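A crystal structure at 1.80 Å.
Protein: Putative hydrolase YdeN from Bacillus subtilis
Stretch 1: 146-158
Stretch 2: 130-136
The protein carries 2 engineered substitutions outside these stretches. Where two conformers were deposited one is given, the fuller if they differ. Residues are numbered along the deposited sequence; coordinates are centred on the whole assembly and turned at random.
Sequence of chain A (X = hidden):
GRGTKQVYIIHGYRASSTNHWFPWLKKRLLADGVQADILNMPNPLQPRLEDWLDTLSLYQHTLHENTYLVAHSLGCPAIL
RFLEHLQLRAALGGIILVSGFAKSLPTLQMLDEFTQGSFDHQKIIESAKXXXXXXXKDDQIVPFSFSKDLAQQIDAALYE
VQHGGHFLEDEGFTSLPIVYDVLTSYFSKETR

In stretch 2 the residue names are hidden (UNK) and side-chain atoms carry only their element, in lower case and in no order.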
# COMPACT_ATOMS: atom_id res chain seq x y z
N PHE A 146 -1.23 -14.85 3.20
CA PHE A 146 -0.25 -14.16 2.33
C PHE A 146 0.16 -12.80 2.92
O PHE A 146 1.33 -12.33 2.76
CB PHE A 146 -0.86 -13.90 0.96
CG PHE A 146 -1.04 -15.10 0.07
CD1 PHE A 146 -1.33 -16.40 0.54
CD2 PHE A 146 -1.00 -14.89 -1.28
CE1 PHE A 146 -1.53 -17.47 -0.33
CE2 PHE A 146 -1.21 -15.96 -2.20
CZ PHE A 146 -1.46 -17.24 -1.73
N SER A 147 -0.78 -12.12 3.58
CA SER A 147 -0.53 -10.81 4.18
C SER A 147 0.27 -10.98 5.47
O SER A 147 1.18 -10.23 5.76
CB SER A 147 -1.83 -10.06 4.44
OG SER A 147 -2.47 -9.73 3.22
N LYS A 148 -0.05 -12.01 6.24
CA LYS A 148 0.68 -12.31 7.45
C LYS A 148 2.14 -12.71 7.12
O LYS A 148 3.08 -12.27 7.79
CB LYS A 148 -0.04 -13.44 8.25
CG LYS A 148 0.67 -13.76 9.57
CD LYS A 148 -0.19 -14.55 10.55
CE LYS A 148 0.22 -14.30 11.99
NZ LYS A 148 -0.71 -14.78 13.08
N ASP A 149 2.31 -13.51 6.05
CA ASP A 149 3.62 -13.95 5.53
C ASP A 149 4.43 -12.73 5.19
O ASP A 149 5.57 -12.60 5.62
CB ASP A 149 3.39 -14.77 4.26
CG ASP A 149 4.67 -15.42 3.64
OD1 ASP A 149 5.77 -15.43 4.26
OD2 ASP A 149 4.66 -15.89 2.46
N LEU A 150 3.83 -11.79 4.44
CA LEU A 150 4.54 -10.58 4.06
C LEU A 150 4.93 -9.74 5.29
O LEU A 150 6.08 -9.23 5.37
CB LEU A 150 3.65 -9.75 3.10
CG LEU A 150 4.15 -8.36 2.79
CD1 LEU A 150 5.54 -8.42 2.17
CD2 LEU A 150 3.23 -7.59 1.91
N ALA A 151 3.99 -9.58 6.25
CA ALA A 151 4.28 -8.87 7.48
C ALA A 151 5.51 -9.44 8.20
O ALA A 151 6.37 -8.72 8.70
CB ALA A 151 3.06 -8.80 8.39
N GLN A 152 5.61 -10.74 8.21
CA GLN A 152 6.81 -11.36 8.79
C GLN A 152 8.07 -11.08 7.99
O GLN A 152 9.15 -10.80 8.56
CB GLN A 152 6.64 -12.88 8.90
CG GLN A 152 5.55 -13.32 9.81
CD GLN A 152 5.13 -14.75 9.65
OE1 GLN A 152 5.48 -15.43 8.65
NE2 GLN A 152 4.30 -15.22 10.58
N GLN A 153 7.99 -11.19 6.68
CA GLN A 153 9.15 -10.99 5.81
C GLN A 153 9.74 -9.57 5.93
O GLN A 153 10.97 -9.37 5.82
CB GLN A 153 8.73 -11.24 4.37
CG GLN A 153 8.46 -12.69 4.11
CD GLN A 153 7.94 -12.94 2.73
OE1 GLN A 153 7.08 -12.20 2.23
NE2 GLN A 153 8.48 -13.99 2.07
N ILE A 154 8.87 -8.58 6.11
CA ILE A 154 9.29 -7.19 6.21
C ILE A 154 9.13 -6.58 7.61
O ILE A 154 9.15 -5.37 7.73
CB ILE A 154 8.64 -6.25 5.12
CG1 ILE A 154 7.12 -6.09 5.34
CG2 ILE A 154 8.99 -6.75 3.70
CD1 ILE A 154 6.51 -4.91 4.58
N ASP A 155 9.07 -7.41 8.65
CA ASP A 155 8.99 -6.95 10.02
C ASP A 155 8.02 -5.76 10.17
O ASP A 155 8.36 -4.69 10.69
CB ASP A 155 10.36 -6.60 10.61
CG ASP A 155 10.28 -6.27 12.08
OD1 ASP A 155 9.40 -6.89 12.79
OD2 ASP A 155 11.03 -5.39 12.64
N ALA A 156 6.79 -6.00 9.72
CA ALA A 156 5.69 -5.05 9.81
C ALA A 156 4.67 -5.49 10.86
O ALA A 156 4.41 -6.65 11.00
CB ALA A 156 5.01 -4.92 8.48
N ALA A 157 4.07 -4.53 11.55
CA ALA A 157 2.93 -4.75 12.45
C ALA A 157 1.75 -5.21 11.61
O ALA A 157 1.44 -4.58 10.59
CB ALA A 157 2.56 -3.46 13.14
N LEU A 158 1.13 -6.30 12.02
CA LEU A 158 -0.03 -6.86 11.29
C LEU A 158 -1.28 -6.54 12.09
O LEU A 158 -1.37 -6.84 13.30
CB LEU A 158 0.10 -8.35 11.15
CG LEU A 158 -1.07 -9.07 10.46
CD1 LEU A 158 -1.10 -8.77 8.97
CD2 LEU A 158 -0.94 -10.54 10.68
N UNK A 130 8.44 3.18 9.65
CA UNK A 130 7.30 2.53 10.23
C UNK A 130 6.61 1.67 9.18
O UNK A 130 6.40 2.12 8.08
c UNK A 130 6.33 3.61 10.74
c UNK A 130 6.92 4.49 11.81
n UNK A 130 7.11 4.06 13.10
c UNK A 130 7.67 5.04 13.81
c UNK A 130 7.35 5.77 11.77
n UNK A 130 7.80 6.10 13.03
N UNK A 131 6.30 0.43 9.52
CA UNK A 131 5.70 -0.51 8.54
C UNK A 131 4.53 -1.29 9.15
O UNK A 131 4.67 -1.81 10.26
c UNK A 131 8.06 -0.82 7.54
c UNK A 131 6.75 -1.46 8.00
n UNK A 131 10.60 -2.78 10.49
c UNK A 131 9.21 -1.83 7.21
c UNK A 131 10.35 -2.03 9.42
n UNK A 131 9.59 -2.53 8.43
n UNK A 131 10.85 -0.79 9.33
N UNK A 132 3.44 -1.38 8.40
CA UNK A 132 2.26 -2.13 8.81
C UNK A 132 1.56 -2.74 7.62
O UNK A 132 1.65 -2.22 6.48
c UNK A 132 1.28 -1.23 9.56
N UNK A 133 0.96 -3.88 7.90
CA UNK A 133 0.06 -4.61 7.00
C UNK A 133 -1.33 -4.74 7.67
O UNK A 133 -1.46 -5.15 8.85
c UNK A 133 -0.40 -6.78 5.81
c UNK A 133 0.59 -5.99 6.68
c UNK A 133 1.93 -5.90 6.01
N UNK A 134 -2.37 -4.34 6.95
CA UNK A 134 -3.75 -4.48 7.45
C UNK A 134 -4.42 -5.48 6.54
O UNK A 134 -4.38 -5.32 5.31
c UNK A 134 -5.91 -3.29 7.74
c UNK A 134 -4.46 -3.14 7.34
c UNK A 134 -3.67 -2.10 8.18
c UNK A 134 -4.21 -0.70 8.20
N UNK A 135 -5.00 -6.50 7.11
CA UNK A 135 -5.53 -7.60 6.30
C UNK A 135 -6.76 -8.18 6.87
O UNK A 135 -6.93 -8.26 8.10
c UNK A 135 -4.45 -8.71 6.13
N UNK A 136 -7.62 -8.65 5.99
CA UNK A 136 -8.91 -9.24 6.37
C UNK A 136 -8.86 -10.74 6.43
O UNK A 136 -8.48 -11.38 5.46
o UNK A 136 -11.19 -9.61 5.45
c UNK A 136 -9.99 -8.80 5.36

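Position 130 carries six side-chain atoms: one carbon leading into a five-membered ring of three carbons and two nitrogens. This is an imidazole, and the residue is H130. Its CA-to-CB bond points away from stretch 1 and the ring makes no contact there; the chain turns a corner at this point.

Position 131 has seven side-chain atoms, a run of three carbons, a nitrogen, and then a carbon bearing two further nitrogens. A guanidinium at the end of a three-carbon chain identifies R131. Its CA-to-CB bond points toward stretch 1, and the group reaches the turn that follows the helix. NE donates to the carbonyl O of I154 at 3.0 Å, and NH2 donates to the carbonyl O of D155, also at 3.0 Å; a weak bond from NE to D155 O, 3.4 Å long, accompanies them. Both carbonyls lie at the edge of the guanidinium, near its plane, where its N-H groups point. A salt bridge between R131 NH2 and D155 OD2, at 3.4 Å, adds charge pairing.

Position 132 shows a single side-chain carbon, hence A132. Its CB lies 4.4 Å from A157 CB, on the same face of the sheet, since the two residues are paired in a parallel bridge.

At position 133 the first side-chain carbon carries two more, three carbons in all without a heteroatom. This beta-branched pattern is V133, in the t rotamer. It lies against both the helix and the strand of stretch 1: CG2 is 3.9 Å from A151 CB and 4.1 Å from A156 CB, while CG1 is 3.8 Å from both S147 CB and L158 CD1.

Position 134 has four carbons, forked at the first, with one arm two carbons long, which defines I134. Its CA-to-CB bond points away, and it makes no contact with stretch 1.

Position 135 again has one carbon, so it is A135. Here CB points toward the helix and approaches S147 CB to 3.4 Å, a close packing of two small residues; L158 CD1 lies 4.4 Å from the same A135 CB.

Position 136 has one carbon followed by one oxygen, a hydroxymethyl group, and is S136. Its CA-to-CB bond points away from stretch 1.

The contact joins a parallel strand pairing to a helix packed over it. A157 N donates to R131 O at 3.1 Å, and V133 N donates to A157 O at 2.8 Å, so A157 bonds to the residues flanking A132, as a parallel bridge requires. The helix runs nearly antiparallel to the strand, at 172°, with a closest axial approach of 8.6 Å. V133 and A135 face it, and V133 fills the space between helix and incoming strand. Between these two elements, R131 ties down the carbonyls of I154 and D155, where the chain leaves the helix and turns back to run alongside stretch 2.

Stretch 2, residues 130-136: HRAVIAS
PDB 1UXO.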